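Local structure of hypothetical protein Atu3615 (Agrobacterium tumefaciens str. C58, 1ZNP) at residues 54-59 / 131-136. The protein is of unknown function but belongs to the DUF985 family of the cupin superfamily. Numbering follows the deposited sequence.
Sequences HWHRVT and SSFVMA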
ATOM      1  N   HIS A  54       0.177  13.129  12.540  1.00 29.71           N
ATOM      2  CA  HIS A  54      -0.694  12.329  13.395  1.00 28.28           C
ATOM      3  C   HIS A  54      -1.962  11.848  12.699  1.00 25.70           C
ATOM      4  O   HIS A  54      -2.347  12.388  11.663  1.00 24.67           O
ATOM      5  CB  HIS A  54      -1.051  13.121  14.655  1.00 30.25           C
ATOM      6  CG  HIS A  54       0.119  13.378  15.555  1.00 33.88           C
ATOM      7  ND1 HIS A  54       1.252  14.042  15.134  1.00 34.83           N
ATOM      8  CD2 HIS A  54       0.343  13.039  16.848  1.00 34.60           C
ATOM      9  CE1 HIS A  54       2.124  14.096  16.125  1.00 34.64           C
ATOM     10  NE2 HIS A  54       1.596  13.496  17.178  1.00 34.72           N
ATOM     11  N   TRP A  55      -2.592  10.823  13.273  1.00 24.33           N
ATOM     12  CA  TRP A  55      -3.819  10.237  12.736  1.00 23.70           C
ATOM     13  C   TRP A  55      -4.952  11.251  12.623  1.00 23.61           C
ATOM     14  O   TRP A  55      -5.286  11.939  13.591  1.00 24.78           O
ATOM     15  CB  TRP A  55      -4.308   9.077  13.608  1.00 20.86           C
ATOM     16  CG  TRP A  55      -3.521   7.801  13.506  1.00 22.39           C
ATOM     17  CD1 TRP A  55      -2.714   7.269  14.464  1.00 23.03           C
ATOM     18  CD2 TRP A  55      -3.532   6.853  12.420  1.00 23.06           C
ATOM     19  NE1 TRP A  55      -2.226   6.047  14.055  1.00 25.52           N
ATOM     20  CE2 TRP A  55      -2.708   5.766  12.806  1.00 21.91           C
ATOM     21  CE3 TRP A  55      -4.157   6.814  11.164  1.00 22.96           C
ATOM     22  CZ2 TRP A  55      -2.494   4.656  11.985  1.00 20.80           C
ATOM     23  CZ3 TRP A  55      -3.943   5.701  10.341  1.00 21.72           C
ATOM     24  CH2 TRP A  55      -3.115   4.638  10.761  1.00 21.69           C
ATOM     25  N   HIS A  56      -5.556  11.320  11.441  1.00 21.79           N
ATOM     26  CA  HIS A  56      -6.650  12.246  11.190  1.00 22.55           C
ATOM     27  C   HIS A  56      -7.377  11.798   9.935  1.00 22.14           C
ATOM     28  O   HIS A  56      -6.933  10.874   9.244  1.00 19.95           O
ATOM     29  CB  HIS A  56      -6.107  13.651  10.947  1.00 21.89           C
ATOM     30  CG  HIS A  56      -5.237  13.745   9.733  1.00 24.10           C
ATOM     31  ND1 HIS A  56      -3.965  13.215   9.686  1.00 23.58           N
ATOM     32  CD2 HIS A  56      -5.483  14.245   8.497  1.00 24.28           C
ATOM     33  CE1 HIS A  56      -3.465  13.383   8.475  1.00 24.01           C
ATOM     34  NE2 HIS A  56      -4.366  14.004   7.734  1.00 24.93           N
ATOM     35  N   ARG A  57      -8.486  12.463   9.637  1.00 21.48           N
ATOM     36  CA  ARG A  57      -9.238  12.145   8.440  1.00 21.73           C
ATOM     37  C   ARG A  57     -10.011  13.355   7.918  1.00 21.57           C
ATOM     38  O   ARG A  57     -10.362  14.265   8.679  1.00 19.73           O
ATOM     39  CB  ARG A  57     -10.200  10.968   8.693  1.00 23.09           C
ATOM     40  CG  ARG A  57     -11.356  11.283   9.611  1.00 27.19           C
ATOM     41  CD  ARG A  57     -12.096  10.023  10.058  1.00 29.23           C
ATOM     42  NE  ARG A  57     -12.831  10.288  11.297  1.00 35.25           N
ATOM     43  CZ  ARG A  57     -13.977  10.965  11.381  1.00 34.15           C
ATOM     44  NH1 ARG A  57     -14.570  11.452  10.301  1.00 35.97           N
ATOM     45  NH2 ARG A  57     -14.516  11.189  12.564  1.00 35.43           N
ATOM     46  N   VAL A  58     -10.222  13.362   6.602  1.00 19.73           N
ATOM     47  CA  VAL A  58     -10.975  14.395   5.926  1.00 20.16           C
ATOM     48  C   VAL A  58     -12.290  13.666   5.678  1.00 23.04           C
ATOM     49  O   VAL A  58     -12.363  12.755   4.851  1.00 24.09           O
ATOM     50  CB  VAL A  58     -10.292  14.792   4.610  1.00 19.69           C
ATOM     51  CG1 VAL A  58     -11.050  15.913   3.950  1.00 15.42           C
ATOM     52  CG2 VAL A  58      -8.845  15.210   4.887  1.00 18.64           C
ATOM     53  N   THR A  59     -13.320  14.067   6.419  1.00 23.83           N
ATOM     54  CA  THR A  59     -14.625  13.415   6.376  1.00 25.15           C
ATOM     55  C   THR A  59     -15.392  13.304   5.076  1.00 26.17           C
ATOM     56  O   THR A  59     -16.026  12.282   4.827  1.00 29.08           O
ATOM     57  CB  THR A  59     -15.607  14.046   7.402  1.00 25.74           C
ATOM     58  OG1 THR A  59     -15.926  15.386   7.004  1.00 26.85           O
ATOM     59  CG2 THR A  59     -14.996  14.063   8.800  1.00 22.77           C
ATOM     60  N   SER A 131     -13.692  22.342   8.783  1.00 23.27           N
ATOM     61  CA  SER A 131     -14.992  21.930   9.317  1.00 24.17           C
ATOM     62  C   SER A 131     -15.235  20.464   8.932  1.00 23.54           C
ATOM     63  O   SER A 131     -16.235  19.858   9.325  1.00 22.98           O
ATOM     64  CB  SER A 131     -16.114  22.808   8.767  1.00 22.90           C
ATOM     65  OG  SER A 131     -15.777  23.343   7.502  1.00 29.84           O
ATOM     66  N   SER A 132     -14.310  19.904   8.160  1.00 21.98           N
ATOM     67  CA  SER A 132     -14.396  18.510   7.727  1.00 25.51           C
ATOM     68  C   SER A 132     -13.078  17.809   8.059  1.00 26.62           C
ATOM     69  O   SER A 132     -12.643  16.886   7.365  1.00 27.72           O
ATOM     70  CB  SER A 132     -14.656  18.445   6.225  1.00 25.17           C
ATOM     71  OG  SER A 132     -15.901  19.045   5.926  1.00 28.51           O
ATOM     72  N   PHE A 133     -12.456  18.275   9.133  1.00 26.70           N
ATOM     73  CA  PHE A 133     -11.184  17.763   9.601  1.00 25.13           C
ATOM     74  C   PHE A 133     -11.378  17.224  11.010  1.00 26.18           C
ATOM     75  O   PHE A 133     -11.969  17.889  11.859  1.00 26.08           O
ATOM     76  CB  PHE A 133     -10.176  18.900   9.629  1.00 24.45           C
ATOM     77  CG  PHE A 133      -8.793  18.478   9.997  1.00 25.32           C
ATOM     78  CD1 PHE A 133      -7.948  17.912   9.040  1.00 23.72           C
ATOM     79  CD2 PHE A 133      -8.323  18.647  11.299  1.00 23.92           C
ATOM     80  CE1 PHE A 133      -6.655  17.515   9.366  1.00 23.90           C
ATOM     81  CE2 PHE A 133      -7.029  18.251  11.644  1.00 26.29           C
ATOM     82  CZ  PHE A 133      -6.188  17.681  10.670  1.00 24.72           C
ATOM     83  N   VAL A 134     -10.890  16.015  11.255  1.00 27.94           N
ATOM     84  CA  VAL A 134     -11.006  15.407  12.571  1.00 29.20           C
ATOM     85  C   VAL A 134      -9.777  14.579  12.872  1.00 31.26           C
ATOM     86  O   VAL A 134      -9.306  13.812  12.027  1.00 32.31           O
ATOM     87  CB  VAL A 134     -12.211  14.471  12.672  1.00 28.40           C
ATOM     88  CG1 VAL A 134     -12.314  13.938  14.095  1.00 27.75           C
ATOM     89  CG2 VAL A 134     -13.471  15.191  12.266  1.00 27.79           C
HETATM   90  N   MSE A 135      -9.264  14.722  14.085  1.00 33.96           N
HETATM   91  CA  MSE A 135      -8.090  13.972  14.495  1.00 36.71           C
HETATM   92  C   MSE A 135      -8.456  12.949  15.542  1.00 36.25           C
HETATM   93  O   MSE A 135      -9.498  13.057  16.194  1.00 35.37           O
HETATM   94  CB  MSE A 135      -7.038  14.912  15.063  1.00 40.26           C
HETATM   95  CG  MSE A 135      -6.473  15.842  14.035  1.00 47.16           C
HETATM   96 SE   MSE A 135      -5.234  17.047  14.821  1.00 61.03          SE
HETATM   97  CE  MSE A 135      -3.763  15.800  15.096  1.00 52.69           C
ATOM     98  N   ALA A 136      -7.599  11.948  15.692  1.00 35.65           N
ATOM     99  CA  ALA A 136      -7.821  10.921  16.698  1.00 35.97           C
ATOM    100  C   ALA A 136      -7.187  11.431  17.982  1.00 35.92           C
ATOM    101  O   ALA A 136      -6.332  12.312  17.948  1.00 36.78           O
ATOM    102  CB  ALA A 136      -7.169   9.620  16.272  1.00 35.23           C
TER
HETATM  103  O   HOH W   1      -3.719  12.398  15.965  1.00 35.76           O
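Ser132 meets Thr59 through its carbonyl: Thr59 N donates to Ser132 O at 3.0 Å, with the donor tilted from the plane of the Ser132 carbonyl. The Thr59 hydroxyl oxygen lies against the methylene of Ser132, and the Ser132 OG is hydrogen-bonded to Asp60, so a small polar residue suits this end of the ladder.

Phe133 forms a non-hydrogen-bonded pair with Val58. Its CG stands anti to the backbone N (chi1 -176°), and the ring extends beyond Val58 to His56, where Phe133 CE1 touches His56 CD2 at 3.6 Å. The two planes are 30° apart and displaced, with little overlap between the rings. A straight bond from His56 ND1 to His54 O, 2.7 Å long and only slightly out of the imidazole plane, helps fix the rotation of the His56 ring.

Val134 pairs with Arg57 through two backbone bonds, Arg57 N to Val134 O and Val134 N to Arg57 O. On the opposite face of the ribbon from Phe133, their side chains lie side by side; Val134 CB sits over one face of the guanidinium, toward its rim and 4.0 Å above its plane. The beta-branched valine thus gives the flat cation an apolar surface, while Val134 CG2 meets the Thr59 methyl.

Met135, present as selenomethionine, has a long unbranched chain that lays CG against His56 CB, and its bend at chi3 carries CE to 3.8 Å from His54 CB.

Ala136 N closes the ladder on Trp55 O at 3.1 Å, and a water donates to both Trp55 O and Ala136 O. The small Ala136 methyl fits beside Trp55 CB, while the indole turns from the ribbon toward Trp140, which it meets edge to face.

The result is a short two-stranded antiparallel ribbon, joining the chain just after its corner at Trp55 to the last strand, 133-135, and linked to strand 108-113 by backbone hydrogen bonding of His56 with Gln109.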